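Local coordinates for thiazoline oxidase/subtilisin-like protease (Prochloron didemni, PDB 4H6X), which matures patellamide precursor peptides as a subtilisin-like protease of a transamidating family, probably cutting the peptide and joining its ends into a ring, at residues 114-119 / 255-260; 127-132 / 283-288; 224-229 / 248-253. All coordinates share one frame; numbering follows the deposited sequence.

Interaction 1 of 3, residues 114-119 / 255-260; sequences TSTIVG and EEILGA
Ser115 makes the one hydrogen bond of this contact: its OG accepts the backbone N of Ala260 at 2.8 Å, nearly straight at 170° about the hydrogen. The hydroxyl lies between its own backbone N and carbonyl carbon (chi1 72°), a position from which it also hydrogen-bonds His112 O one turn back. Serine suits the place because one small hydroxyl can accept from Ala260 N across the contact while bonding back to His112 O in its own helix. Its OG also touches Gly259 CA at 3.4 Å, where a side chain on the glycine would be tight, and its CB meets Ala260 CB at 3.8 Å. An alanine in place of Ser115 would probably leave Ala260 N without its acceptor and the chain at Gly259 and Ala260 less firmly tied to the helix. Thr116 comes next, its OG1 turned back to hydrogen-bond His112 O. Across the contact OG1 meets Ile257 CG2 at 4.0 Å, the two side chains crossing at about a right angle. Segment 257-259 runs across the helical segment 114-118 at 96°, the axes 7.7 Å apart at closest approach. Gly119 is the first residue to leave helical geometry. Strand 257-259 pairs antiparallel with 268-270, with a G1 beta bulge at Glu256 and Ile257 opposite Leu270. Helix 273-293 packs beside both partners, through Pro278 against Thr116 and Met275 against Ile257.

Interaction 2 of 3, residues 127-132 / 283-288; sequences GIAPNC and ISALLM
Ile128 and Ala129 carry the loop past helix 273-293, with the CA atoms of Ala129 and Leu286 6.2 Å apart and those of Ile128 and Ile283 6.6 Å apart. From Ala129 the chain folds into a type I beta turn, closed by Cys132 N bonding Ala129 O, and the turn brings Cys132 back against the same helix. Ile128 leads with its CG2 branch, anti to the backbone N: it packs 3.6 Å from Ile283 N, without bonding to it, and touches Leu286 CD1 at 3.8 Å. The side chains of Ile128 and Leu286 cross at about a right angle. Leu286 sets its fork over the backbone of the loop, CD1 lying 3.5 Å from Ile128 O, while CD2 meets Ala129 CB at 3.8 Å. Alanine suits both Ala129 and Ala285, whose CB methyls lie 4.4 Å apart and let loop and helix come close. Cys132 adds its SG against Ala285 CB at 3.8 Å. No hydrogen bond joins the two segments. The contact therefore rests on apolar packing of buried branches and methyls, the loop's backbone being partly satisfied by helix 101-118, where Ile128 and Ala129 bond with Thr116 and Ile117.

Interaction 3 of 3, residues 224-229 / 248-253; sequences LAVGAA and EGILAP
The carbonyl oxygen of Ile250 is gripped twice by the neighbouring strand: Gly227 N donates to it at 2.8 Å, and Val226 CA approaches it at 3.2 Å in a CA-H...O contact. Ala225 O is held alike: Ile250 N donates to it, and Gly249 CA lies 3.1 Å from Ala225 O. Five N-H...O bonds in all join the strands, from Ala225 N to Glu248 O at one end to Ala229 N on Ala252 O at the other, in the staggered pattern of parallel strands, with Ala225 and Gly227 each bonding to the two residues that flank their bridge partners. The axes of segments 224-229 and 249-253 diverge by 40°, the twist of the sheet. One face of the pair carries Val226, Ala228, Ile250 and Ala252. There Val226 and Ile250 lie side by side and point the same way, their CG2 atoms 4.1 Å apart, while Val226 CG1, anti to its backbone N, meets Ala252 CB at 4.2 Å. Leu224 CD1 reaches Ile250 CG2 at 3.9 Å. Branched residues fill this face, and the smaller Ala228 and Ala252 take its C-terminal end. On the opposite face Leu251 has an unusual first torsion, chi1 -102°, and bends CD2 over the backbone of Gly227, 3.4 Å from its C. Glycine suits that position because a CB would clash with the methyl. Met280 of helix 273-293 packs on Val226, Ile250 and Ala252, and helix 300-309 flanks the start, where Arg304 makes a salt bridge with Glu248. Strand 224-229 also pairs with 201-205, whereas 249-253 is the outermost strand on this side of the seven-stranded parallel sheet, in the alpha/beta fold of subtilases.

How the interactions relate
Along the chain, interactions 1 and 2 interlock: 114-119 and 127-132 come first, 255-260 and 283-288 later, with interaction 3 nested inside both loops. Interactions 1 and 2 lie 13 Å apart between centres and meet where Gly119 O lies 2.7 Å from Gly127 N, a probable hydrogen bond. Interaction 3 is about 16 and 17 Å from them, centre to centre; its strand 249-253 leads on to 257-259. Helix 273-293 supplies one side of interaction 2 and packs against the other two. In subtilases, helices corresponding to 101-118 and 273-293 carry the catalytic histidine and serine; interactions 1 and 2 involve these helices, while interaction 3 forms the edge of the sheet on which helix 273-293 packs.

Interaction 1 of 3, residues 114-119 / 255-260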
loop_
_atom_site.group_PDB
_atom_site.type_symbol
_atom_site.label_atom_id
_atom_site.label_comp_id
_atom_site.label_asym_id
_atom_site.label_seq_id
_atom_site.Cartn_x
_atom_site.Cartn_y
_atom_site.Cartn_z
ATOM N N THR A 114 2.054 -2.976 -4.640
ATOM C CA THR A 114 0.982 -2.908 -5.632
ATOM C C THR A 114 0.145 -4.195 -5.641
ATOM O O THR A 114 -1.087 -4.137 -5.702
ATOM C CB THR A 114 1.536 -2.579 -7.033
ATOM O OG1 THR A 114 2.300 -1.362 -6.964
ATOM C CG2 THR A 114 0.419 -2.407 -8.034
ATOM N N SER A 115 0.818 -5.343 -5.566
ATOM C CA SER A 115 0.120 -6.637 -5.502
ATOM C C SER A 115 -0.732 -6.771 -4.230
ATOM O O SER A 115 -1.829 -7.346 -4.264
ATOM C CB SER A 115 1.119 -7.804 -5.633
ATOM O OG SER A 115 1.920 -7.950 -4.456
ATOM N N THR A 116 -0.238 -6.232 -3.117
ATOM C CA THR A 116 -0.994 -6.243 -1.845
ATOM C C THR A 116 -2.314 -5.478 -1.961
ATOM O O THR A 116 -3.330 -5.841 -1.353
ATOM C CB THR A 116 -0.139 -5.671 -0.690
ATOM O OG1 THR A 116 0.948 -6.573 -0.440
ATOM C CG2 THR A 116 -0.955 -5.509 0.603
ATOM N N ILE A 117 -2.283 -4.406 -2.739
ATOM C CA ILE A 117 -3.440 -3.562 -2.908
ATOM C C ILE A 117 -4.378 -4.143 -3.961
ATOM O O ILE A 117 -5.600 -4.185 -3.760
ATOM C CB ILE A 117 -3.023 -2.103 -3.240
ATOM C CG1 ILE A 117 -2.319 -1.479 -2.016
ATOM C CG2 ILE A 117 -4.237 -1.289 -3.655
ATOM C CD1 ILE A 117 -1.572 -0.179 -2.285
ATOM N N VAL A 118 -3.820 -4.586 -5.082
ATOM C CA VAL A 118 -4.665 -4.842 -6.250
ATOM C C VAL A 118 -4.513 -6.210 -6.924
ATOM O O VAL A 118 -5.172 -6.482 -7.933
ATOM C CB VAL A 118 -4.544 -3.701 -7.285
ATOM C CG1 VAL A 118 -3.328 -3.895 -8.193
ATOM C CG2 VAL A 118 -5.820 -3.563 -8.098
ATOM N N GLY A 119 -3.660 -7.066 -6.384
ATOM C CA GLY A 119 -3.491 -8.397 -6.974
ATOM C C GLY A 119 -4.828 -9.111 -7.140
ATOM O O GLY A 119 -5.681 -9.071 -6.247
ATOM N N GLU A 255 3.838 -7.972 9.387
ATOM C CA GLU A 255 4.791 -9.069 9.428
ATOM C C GLU A 255 4.356 -10.219 8.521
ATOM O O GLU A 255 3.218 -10.673 8.584
ATOM C CB GLU A 255 4.980 -9.542 10.873
ATOM C CG GLU A 255 6.014 -10.640 11.054
ATOM C CD GLU A 255 6.313 -10.936 12.516
ATOM O OE1 GLU A 255 5.417 -10.772 13.369
ATOM O OE2 GLU A 255 7.457 -11.347 12.811
ATOM N N GLU A 256 5.273 -10.687 7.676
ATOM C CA GLU A 256 5.013 -11.858 6.825
ATOM C C GLU A 256 3.801 -11.648 5.924
ATOM O O GLU A 256 2.899 -12.496 5.831
ATOM C CB GLU A 256 4.862 -13.131 7.664
ATOM C CG GLU A 256 6.146 -13.580 8.344
ATOM C CD GLU A 256 7.102 -14.233 7.371
ATOM O OE1 GLU A 256 6.660 -15.141 6.632
ATOM O OE2 GLU A 256 8.290 -13.840 7.338
ATOM N N ILE A 257 3.801 -10.496 5.263
ATOM C CA ILE A 257 2.783 -10.152 4.297
ATOM C C ILE A 257 3.218 -10.719 2.948
ATOM O O ILE A 257 4.372 -10.554 2.543
ATOM C CB ILE A 257 2.595 -8.613 4.223
ATOM C CG1 ILE A 257 2.286 -8.020 5.614
ATOM C CG2 ILE A 257 1.569 -8.234 3.150
ATOM C CD1 ILE A 257 1.114 -8.654 6.350
ATOM N N LEU A 258 2.283 -11.393 2.279
ATOM C CA LEU A 258 2.496 -12.031 0.984
ATOM C C LEU A 258 2.302 -11.041 -0.156
ATOM O O LEU A 258 1.259 -10.394 -0.260
ATOM C CB LEU A 258 1.503 -13.191 0.796
ATOM C CG LEU A 258 1.697 -14.055 -0.460
ATOM C CD1 LEU A 258 2.956 -14.904 -0.322
ATOM C CD2 LEU A 258 0.478 -14.931 -0.745
ATOM N N GLY A 259 3.296 -10.951 -1.032
ATOM C CA GLY A 259 3.166 -10.140 -2.217
ATOM C C GLY A 259 4.121 -10.565 -3.311
ATOM O O GLY A 259 4.965 -11.465 -3.120
ATOM N N ALA A 260 4.004 -9.894 -4.449
ATOM C CA ALA A 260 4.807 -10.209 -5.632
ATOM C C ALA A 260 6.219 -9.614 -5.607
ATOM O O ALA A 260 6.478 -8.604 -4.931
ATOM C CB ALA A 260 4.071 -9.770 -6.883
#

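Interaction 2 of 3, residues 127-132 / 283-288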
loop_
_atom_site.group_PDB
_atom_site.type_symbol
_atom_site.label_atom_id
_atom_site.label_comp_id
_atom_site.label_asym_id
_atom_site.label_seq_id
_atom_site.Cartn_x
_atom_site.Cartn_y
_atom_site.Cartn_z
ATOM N N GLY A 127 -4.947 -9.298 -3.704
ATOM C CA GLY A 127 -4.847 -8.035 -2.974
ATOM C C GLY A 127 -6.117 -7.686 -2.208
ATOM O O GLY A 127 -7.139 -8.337 -2.367
ATOM N N ILE A 128 -6.043 -6.654 -1.377
ATOM C CA ILE A 128 -7.186 -6.210 -0.574
ATOM C C ILE A 128 -8.299 -5.654 -1.456
ATOM O O ILE A 128 -9.490 -5.897 -1.207
ATOM C CB ILE A 128 -6.740 -5.173 0.484
ATOM C CG1 ILE A 128 -5.699 -5.798 1.433
ATOM C CG2 ILE A 128 -7.931 -4.619 1.263
ATOM C CD1 ILE A 128 -6.219 -6.913 2.328
ATOM N N ALA A 129 -7.922 -4.941 -2.512
ATOM C CA ALA A 129 -8.904 -4.228 -3.320
ATOM C C ALA A 129 -8.685 -4.421 -4.830
ATOM O O ALA A 129 -8.408 -3.446 -5.563
ATOM C CB ALA A 129 -8.919 -2.750 -2.935
ATOM N N PRO A 130 -8.818 -5.680 -5.305
ATOM C CA PRO A 130 -8.528 -6.032 -6.707
ATOM C C PRO A 130 -9.360 -5.288 -7.763
ATOM O O PRO A 130 -8.973 -5.267 -8.936
ATOM C CB PRO A 130 -8.842 -7.536 -6.761
ATOM C CG PRO A 130 -9.836 -7.750 -5.663
ATOM C CD PRO A 130 -9.343 -6.845 -4.559
ATOM N N ASN A 131 -10.480 -4.683 -7.367
ATOM C CA ASN A 131 -11.356 -4.031 -8.349
ATOM C C ASN A 131 -11.253 -2.511 -8.442
ATOM O O ASN A 131 -11.917 -1.900 -9.279
ATOM C CB ASN A 131 -12.827 -4.449 -8.154
ATOM C CG ASN A 131 -13.129 -5.827 -8.725
ATOM O OD1 ASN A 131 -14.139 -6.446 -8.378
ATOM N ND2 ASN A 131 -12.263 -6.311 -9.608
ATOM N N CYS A 132 -10.426 -1.908 -7.592
ATOM C CA CYS A 132 -10.140 -0.468 -7.687
ATOM C C CYS A 132 -9.183 -0.171 -8.817
ATOM O O CYS A 132 -8.455 -1.067 -9.274
ATOM C CB CYS A 132 -9.556 0.057 -6.373
ATOM S SG CYS A 132 -10.746 -0.004 -5.015
ATOM N N ILE A 283 -7.856 -1.289 2.549
ATOM C CA ILE A 283 -9.049 -1.235 3.408
ATOM C C ILE A 283 -9.774 0.090 3.176
ATOM O O ILE A 283 -10.987 0.115 2.942
ATOM C CB ILE A 283 -8.697 -1.474 4.903
ATOM C CG1 ILE A 283 -8.210 -2.929 5.082
ATOM C CG2 ILE A 283 -9.898 -1.168 5.800
ATOM C CD1 ILE A 283 -7.777 -3.303 6.477
ATOM N N SER A 284 -9.008 1.180 3.206
ATOM C CA SER A 284 -9.548 2.512 2.955
ATOM C C SER A 284 -10.245 2.592 1.611
ATOM O O SER A 284 -11.320 3.180 1.504
ATOM C CB SER A 284 -8.442 3.571 3.056
ATOM O OG SER A 284 -7.897 3.600 4.366
ATOM N N ALA A 285 -9.648 1.999 0.583
ATOM C CA ALA A 285 -10.273 1.977 -0.748
ATOM C C ALA A 285 -11.568 1.142 -0.788
ATOM O O ALA A 285 -12.543 1.513 -1.454
ATOM C CB ALA A 285 -9.291 1.461 -1.785
ATOM N N LEU A 286 -11.565 0.005 -0.102
ATOM C CA LEU A 286 -12.796 -0.775 0.038
ATOM C C LEU A 286 -13.918 0.047 0.712
ATOM O O LEU A 286 -15.077 0.013 0.277
ATOM C CB LEU A 286 -12.526 -2.069 0.819
ATOM C CG LEU A 286 -11.682 -3.194 0.186
ATOM C CD1 LEU A 286 -11.684 -4.416 1.095
ATOM C CD2 LEU A 286 -12.146 -3.593 -1.209
ATOM N N LEU A 287 -13.574 0.795 1.756
ATOM C CA LEU A 287 -14.582 1.586 2.485
ATOM C C LEU A 287 -15.118 2.710 1.617
ATOM O O LEU A 287 -16.321 2.980 1.617
ATOM C CB LEU A 287 -14.037 2.117 3.814
ATOM C CG LEU A 287 -13.671 1.066 4.869
ATOM C CD1 LEU A 287 -12.894 1.696 6.024
ATOM C CD2 LEU A 287 -14.898 0.303 5.381
ATOM N N MET A 288 -14.225 3.345 0.852
ATOM C CA MET A 288 -14.625 4.314 -0.157
ATOM C C MET A 288 -15.468 3.668 -1.265
ATOM O O MET A 288 -16.426 4.276 -1.748
ATOM C CB MET A 288 -13.405 5.010 -0.788
ATOM C CG MET A 288 -12.588 5.883 0.143
ATOM S SD MET A 288 -11.253 6.679 -0.788
ATOM C CE MET A 288 -10.559 7.696 0.516
#

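Interaction 3 of 3, residues 224-229 / 248-253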
loop_
_atom_site.group_PDB
_atom_site.type_symbol
_atom_site.label_atom_id
_atom_site.label_comp_id
_atom_site.label_asym_id
_atom_site.label_seq_id
_atom_site.Cartn_x
_atom_site.Cartn_y
_atom_site.Cartn_z
ATOM N N LEU A 224 -3.031 9.379 6.997
ATOM C CA LEU A 224 -3.096 8.144 7.771
ATOM C C LEU A 224 -1.711 7.539 7.866
ATOM O O LEU A 224 -1.158 7.047 6.871
ATOM C CB LEU A 224 -4.095 7.163 7.135
ATOM C CG LEU A 224 -4.460 5.886 7.909
ATOM C CD1 LEU A 224 -5.171 6.239 9.209
ATOM C CD2 LEU A 224 -5.346 4.983 7.063
ATOM N N ALA A 225 -1.140 7.603 9.067
ATOM C CA ALA A 225 0.117 6.941 9.366
ATOM C C ALA A 225 -0.145 5.475 9.762
ATOM O O ALA A 225 -1.098 5.180 10.486
ATOM C CB ALA A 225 0.854 7.679 10.469
ATOM N N VAL A 226 0.679 4.557 9.266
ATOM C CA VAL A 226 0.440 3.137 9.529
ATOM C C VAL A 226 1.657 2.471 10.157
ATOM O O VAL A 226 2.764 2.559 9.631
ATOM C CB VAL A 226 -0.010 2.366 8.273
ATOM C CG1 VAL A 226 -0.344 0.922 8.637
ATOM C CG2 VAL A 226 -1.215 3.048 7.627
ATOM N N GLY A 227 1.439 1.828 11.300
ATOM C CA GLY A 227 2.470 1.032 11.962
ATOM C C GLY A 227 2.238 -0.438 11.648
ATOM O O GLY A 227 1.167 -0.814 11.159
ATOM N N ALA A 228 3.242 -1.262 11.941
ATOM C CA ALA A 228 3.193 -2.700 11.661
ATOM C C ALA A 228 2.941 -3.541 12.914
ATOM O O ALA A 228 3.640 -3.403 13.927
ATOM C CB ALA A 228 4.478 -3.146 10.979
ATOM N N ALA A 229 1.931 -4.400 12.828
ATOM C CA ALA A 229 1.636 -5.399 13.853
ATOM C C ALA A 229 2.278 -6.735 13.497
ATOM O O ALA A 229 2.390 -7.097 12.320
ATOM C CB ALA A 229 0.127 -5.577 14.007
ATOM N N GLU A 248 -2.314 10.331 14.809
ATOM C CA GLU A 248 -3.010 10.124 13.543
ATOM C C GLU A 248 -2.627 8.792 12.890
ATOM O O GLU A 248 -2.737 8.638 11.665
ATOM C CB GLU A 248 -2.719 11.287 12.574
ATOM C CG GLU A 248 -2.739 12.694 13.184
ATOM C CD GLU A 248 -4.095 13.117 13.745
ATOM O OE1 GLU A 248 -5.146 12.650 13.247
ATOM O OE2 GLU A 248 -4.108 13.936 14.693
ATOM N N GLY A 249 -2.176 7.839 13.707
ATOM C CA GLY A 249 -1.743 6.538 13.201
ATOM C C GLY A 249 -2.575 5.338 13.608
ATOM O O GLY A 249 -3.297 5.359 14.623
ATOM N N ILE A 250 -2.443 4.276 12.815
ATOM C CA ILE A 250 -3.165 3.035 13.012
ATOM C C ILE A 250 -2.181 1.869 12.806
ATOM O O ILE A 250 -1.236 1.964 12.010
ATOM C CB ILE A 250 -4.427 2.958 12.088
ATOM C CG1 ILE A 250 -5.416 1.880 12.568
ATOM C CG2 ILE A 250 -4.053 2.745 10.622
ATOM C CD1 ILE A 250 -6.811 2.005 11.987
ATOM N N LEU A 251 -2.381 0.798 13.569
ATOM C CA LEU A 251 -1.600 -0.421 13.446
ATOM C C LEU A 251 -2.310 -1.393 12.526
ATOM O O LEU A 251 -3.532 -1.528 12.590
ATOM C CB LEU A 251 -1.435 -1.091 14.811
ATOM C CG LEU A 251 -0.151 -0.990 15.629
ATOM C CD1 LEU A 251 -0.110 -2.180 16.586
ATOM C CD2 LEU A 251 1.092 -1.000 14.757
ATOM N N ALA A 252 -1.545 -2.072 11.674
ATOM C CA ALA A 252 -2.094 -3.123 10.823
ATOM C C ALA A 252 -1.058 -4.253 10.664
ATOM O O ALA A 252 0.119 -4.046 10.970
ATOM C CB ALA A 252 -2.493 -2.540 9.480
ATOM N N PRO A 253 -1.488 -5.457 10.228
ATOM C CA PRO A 253 -0.502 -6.516 9.983
ATOM C C PRO A 253 0.640 -6.020 9.082
ATOM O O PRO A 253 0.394 -5.547 7.962
ATOM C CB PRO A 253 -1.311 -7.588 9.241
ATOM C CG PRO A 253 -2.725 -7.362 9.666
ATOM C CD PRO A 253 -2.849 -5.875 9.833
#